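Local coordinates for lipoprotein (Colwellia psychrerythraea, PDB 3O0Y), which is of unknown function but, as a putative lipoprotein of the DUF885 family in the peptidase MA clan, may be related to metallopeptidases, at residues Arg573-Phe583 and Asn601-Lys609. Numbering follows the deposited sequence.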
loop_
_atom_site.group_PDB
_atom_site.type_symbol
_atom_site.label_atom_id
_atom_site.label_comp_id
_atom_site.label_asym_id
_atom_site.label_seq_id
_atom_site.Cartn_x
_atom_site.Cartn_y
_atom_site.Cartn_z
ATOM N N ARG A 573 2.674 -31.935 -10.164
ATOM C CA ARG A 573 4.049 -32.458 -10.252
ATOM C C ARG A 573 4.330 -33.441 -9.116
ATOM O O ARG A 573 4.889 -34.529 -9.321
ATOM C CB ARG A 573 5.085 -31.336 -10.150
ATOM C CG ARG A 573 5.800 -30.889 -11.430
ATOM C CD ARG A 573 6.693 -31.920 -12.029
ATOM N NE ARG A 573 8.129 -31.819 -11.745
ATOM C CZ ARG A 573 8.945 -30.789 -12.027
ATOM N NH1 ARG A 573 8.520 -29.646 -12.548
ATOM N NH2 ARG A 573 10.226 -30.937 -11.784
ATOM N N LEU A 574 3.927 -33.090 -7.907
ATOM C CA LEU A 574 4.341 -33.828 -6.754
ATOM C C LEU A 574 3.364 -34.896 -6.316
ATOM O O LEU A 574 3.750 -35.780 -5.536
ATOM C CB LEU A 574 4.635 -32.890 -5.576
ATOM C CG LEU A 574 5.826 -31.946 -5.774
ATOM C CD1 LEU A 574 6.110 -31.079 -4.587
ATOM C CD2 LEU A 574 7.107 -32.657 -6.266
ATOM N N GLY A 575 2.094 -34.752 -6.683
ATOM C CA GLY A 575 1.061 -35.637 -6.158
ATOM C C GLY A 575 1.029 -35.719 -4.633
ATOM O O GLY A 575 0.938 -34.711 -3.946
ATOM N N ASP A 576 1.108 -36.929 -4.081
ATOM C CA ASP A 576 1.017 -37.099 -2.631
ATOM C C ASP A 576 2.299 -36.707 -1.895
ATOM O O ASP A 576 2.315 -36.690 -0.673
ATOM C CB ASP A 576 0.587 -38.535 -2.279
ATOM C CG ASP A 576 1.678 -39.577 -2.550
ATOM O OD1 ASP A 576 1.393 -40.782 -2.257
ATOM O OD2 ASP A 576 2.793 -39.241 -3.080
ATOM N N LYS A 577 3.339 -36.314 -2.639
ATOM C CA LYS A 577 4.557 -35.734 -2.057
ATOM C C LYS A 577 4.422 -34.200 -1.913
ATOM O O LYS A 577 5.354 -33.538 -1.432
ATOM C CB LYS A 577 5.786 -36.045 -2.923
ATOM C CG LYS A 577 5.976 -37.564 -3.110
ATOM C CD LYS A 577 7.038 -38.089 -2.179
ATOM C CE LYS A 577 8.420 -38.118 -2.924
ATOM N NZ LYS A 577 9.604 -38.537 -2.079
ATOM N N PHE A 578 3.297 -33.645 -2.349
ATOM C CA PHE A 578 3.093 -32.198 -2.124
ATOM C C PHE A 578 3.041 -31.882 -0.637
ATOM O O PHE A 578 2.294 -32.499 0.101
ATOM C CB PHE A 578 1.891 -31.650 -2.899
ATOM C CG PHE A 578 1.661 -30.174 -2.685
ATOM C CD1 PHE A 578 2.321 -29.197 -3.449
ATOM C CD2 PHE A 578 0.760 -29.765 -1.723
ATOM C CE1 PHE A 578 2.116 -27.825 -3.190
ATOM C CE2 PHE A 578 0.571 -28.437 -1.461
ATOM C CZ PHE A 578 1.258 -27.464 -2.227
ATOM N N ASP A 579 3.771 -30.841 -0.211
ATOM C CA ASP A 579 3.716 -30.367 1.163
ATOM C C ASP A 579 3.492 -28.863 1.176
ATOM O O ASP A 579 4.325 -28.070 0.659
ATOM C CB ASP A 579 5.013 -30.669 1.868
ATOM C CG ASP A 579 4.907 -30.350 3.313
ATOM O OD1 ASP A 579 4.192 -31.095 4.015
ATOM O OD2 ASP A 579 5.388 -29.287 3.724
ATOM N N LEU A 580 2.331 -28.451 1.643
ATOM C CA LEU A 580 1.992 -27.041 1.591
ATOM C C LEU A 580 2.973 -26.202 2.394
ATOM O O LEU A 580 3.245 -25.089 2.070
ATOM C CB LEU A 580 0.545 -26.862 2.086
ATOM C CG LEU A 580 -0.037 -25.465 1.955
ATOM C CD1 LEU A 580 -0.223 -25.037 0.526
ATOM C CD2 LEU A 580 -1.396 -25.436 2.791
ATOM N N ALA A 581 3.504 -26.724 3.512
ATOM C CA ALA A 581 4.494 -25.981 4.283
ATOM C C ALA A 581 5.716 -25.613 3.463
ATOM O O ALA A 581 6.246 -24.475 3.582
ATOM C CB ALA A 581 4.914 -26.754 5.555
ATOM N N GLU A 582 6.203 -26.565 2.666
ATOM C CA GLU A 582 7.346 -26.276 1.753
ATOM C C GLU A 582 7.006 -25.302 0.720
ATOM O O GLU A 582 7.815 -24.463 0.424
ATOM C CB GLU A 582 7.828 -27.530 1.066
ATOM C CG GLU A 582 8.445 -28.536 2.049
ATOM C CD GLU A 582 8.990 -29.779 1.351
ATOM O OE1 GLU A 582 8.942 -29.886 0.098
ATOM O OE2 GLU A 582 9.513 -30.641 2.094
ATOM N N PHE A 583 5.797 -25.364 0.162
ATOM C CA PHE A 583 5.365 -24.394 -0.830
ATOM C C PHE A 583 5.361 -22.997 -0.236
ATOM O O PHE A 583 5.802 -22.066 -0.858
ATOM C CB PHE A 583 3.957 -24.751 -1.342
ATOM C CG PHE A 583 3.363 -23.748 -2.283
ATOM C CD1 PHE A 583 3.810 -23.732 -3.592
ATOM C CD2 PHE A 583 2.331 -22.900 -1.934
ATOM C CE1 PHE A 583 3.348 -22.768 -4.514
ATOM C CE2 PHE A 583 1.843 -21.954 -2.840
ATOM C CZ PHE A 583 2.341 -21.922 -4.169
ATOM N N ASN A 601 11.677 -19.978 -8.804
ATOM C CA ASN A 601 11.965 -20.591 -7.485
ATOM C C ASN A 601 11.111 -21.827 -7.203
ATOM O O ASN A 601 11.597 -22.851 -6.672
ATOM C CB ASN A 601 11.830 -19.561 -6.341
ATOM C CG ASN A 601 12.949 -18.538 -6.379
ATOM O OD1 ASN A 601 14.015 -18.819 -6.963
ATOM N ND2 ASN A 601 12.774 -17.388 -5.687
ATOM N N VAL A 602 9.839 -21.755 -7.598
ATOM C CA VAL A 602 8.954 -22.935 -7.457
ATOM C C VAL A 602 9.495 -24.060 -8.281
ATOM O O VAL A 602 9.593 -25.190 -7.845
ATOM C CB VAL A 602 7.474 -22.587 -7.828
ATOM C CG1 VAL A 602 6.594 -23.878 -7.989
ATOM C CG2 VAL A 602 6.881 -21.664 -6.715
ATOM N N ASN A 603 9.890 -23.748 -9.510
ATOM C CA ASN A 603 10.445 -24.771 -10.413
ATOM C C ASN A 603 11.764 -25.388 -9.919
ATOM O O ASN A 603 11.945 -26.639 -9.997
ATOM C CB ASN A 603 10.630 -24.211 -11.802
ATOM C CG ASN A 603 9.342 -24.107 -12.572
ATOM O OD1 ASN A 603 8.365 -24.807 -12.307
ATOM N ND2 ASN A 603 9.372 -23.260 -13.599
ATOM N N HIS A 604 12.604 -24.561 -9.291
ATOM C CA HIS A 604 13.850 -25.047 -8.705
ATOM C C HIS A 604 13.537 -26.030 -7.605
ATOM O O HIS A 604 14.187 -27.079 -7.530
ATOM C CB HIS A 604 14.708 -23.908 -8.195
ATOM C CG HIS A 604 16.032 -24.334 -7.620
ATOM N ND1 HIS A 604 17.145 -24.588 -8.405
ATOM C CD2 HIS A 604 16.431 -24.486 -6.342
ATOM C CE1 HIS A 604 18.161 -24.920 -7.624
ATOM N NE2 HIS A 604 17.764 -24.844 -6.368
ATOM N N TRP A 605 12.609 -25.656 -6.725
ATOM C CA TRP A 605 12.114 -26.572 -5.696
ATOM C C TRP A 605 11.543 -27.862 -6.270
ATOM O O TRP A 605 11.942 -28.962 -5.848
ATOM C CB TRP A 605 11.115 -25.808 -4.778
ATOM C CG TRP A 605 10.261 -26.641 -3.916
ATOM C CD1 TRP A 605 10.665 -27.396 -2.859
ATOM C CD2 TRP A 605 8.845 -26.752 -3.974
ATOM N NE1 TRP A 605 9.591 -27.999 -2.274
ATOM C CE2 TRP A 605 8.452 -27.607 -2.925
ATOM C CE3 TRP A 605 7.855 -26.188 -4.778
ATOM C CZ2 TRP A 605 7.129 -27.909 -2.654
ATOM C CZ3 TRP A 605 6.522 -26.490 -4.494
ATOM C CH2 TRP A 605 6.188 -27.365 -3.435
ATOM N N LEU A 606 10.652 -27.782 -7.263
ATOM C CA LEU A 606 10.043 -29.006 -7.824
ATOM C C LEU A 606 11.136 -29.916 -8.414
ATOM O O LEU A 606 11.083 -31.142 -8.242
ATOM C CB LEU A 606 9.061 -28.593 -8.921
ATOM C CG LEU A 606 7.826 -27.895 -8.370
ATOM C CD1 LEU A 606 6.881 -27.392 -9.453
ATOM C CD2 LEU A 606 7.120 -28.807 -7.304
ATOM N N ASP A 607 12.143 -29.320 -9.059
ATOM C CA ASP A 607 13.174 -30.097 -9.806
ATOM C C ASP A 607 14.108 -30.862 -8.836
ATOM O O ASP A 607 14.732 -31.883 -9.184
ATOM C CB ASP A 607 14.029 -29.214 -10.678
ATOM C CG ASP A 607 13.321 -28.716 -11.927
ATOM O OD1 ASP A 607 12.229 -29.212 -12.297
ATOM O OD2 ASP A 607 13.886 -27.781 -12.555
ATOM N N ASN A 608 14.187 -30.375 -7.619
ATOM C CA ASN A 608 15.116 -30.917 -6.667
ATOM C C ASN A 608 14.410 -31.854 -5.662
ATOM O O ASN A 608 15.054 -32.429 -4.785
ATOM C CB ASN A 608 15.947 -29.769 -6.063
ATOM C CG ASN A 608 17.004 -29.196 -7.072
ATOM O OD1 ASN A 608 16.828 -28.152 -7.742
ATOM N ND2 ASN A 608 18.072 -29.940 -7.233
ATOM N N LYS A 609 13.116 -32.124 -5.868
ATOM C CA LYS A 609 12.376 -33.048 -4.993
ATOM C C LYS A 609 12.655 -34.508 -5.372
ATOM O O LYS A 609 12.544 -34.874 -6.559
ATOM C CB LYS A 609 10.877 -32.789 -5.054
ATOM C CG LYS A 609 10.413 -31.557 -4.265
ATOM C CD LYS A 609 9.523 -31.910 -3.056
ATOM C CE LYS A 609 10.309 -32.103 -1.836
ATOM N NZ LYS A 609 9.473 -32.612 -0.741
#
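W605 NE1 donates to E582 OE1 at 3.1 Å, in the indole plane; tryptophan suits the site by joining this N-H to a broad apolar surface. CG anti to the backbone N (chi1 165°) carries the ring there. K609 NZ meets the same oxygen at 2.9 Å on its syn side, the indole on the anti side, tilted from the carboxylate plane; two donors on one oxygen would resist the carboxylate's turning. L606 CD2 lies 3.6 Å above one indole face, the E582 backbone carbon over the other. W605 CZ3 meets the F583 ring at its edge (4.0 Å), and L574 CD1, F578 CE1 and A570 add apolar contacts. An alanine in place of W605 would probably open a gap among L574, F578 and F583 and leave E582 with K609 as its one partner across this contact. Helix 595-608 here packs against the end of helix 555-574 and the start of helix 580-588, which a short turn joins. L574 CD1 also touches L606 CD2 at 3.7 Å. Arginine is long enough at R573 to lay its guanidinium face on L606 CB while NH2 gives D607 OD1, at its anti lone pair, a nearly straight hydrogen bond within a salt bridge (2.7 Å, 166°). D579, a short acceptor suited to the N-cap of helix 580-588, takes E582 N on OD2 at 3.0 Å. G575, lacking a side chain, easily adopts positive phi just past helix 555-574.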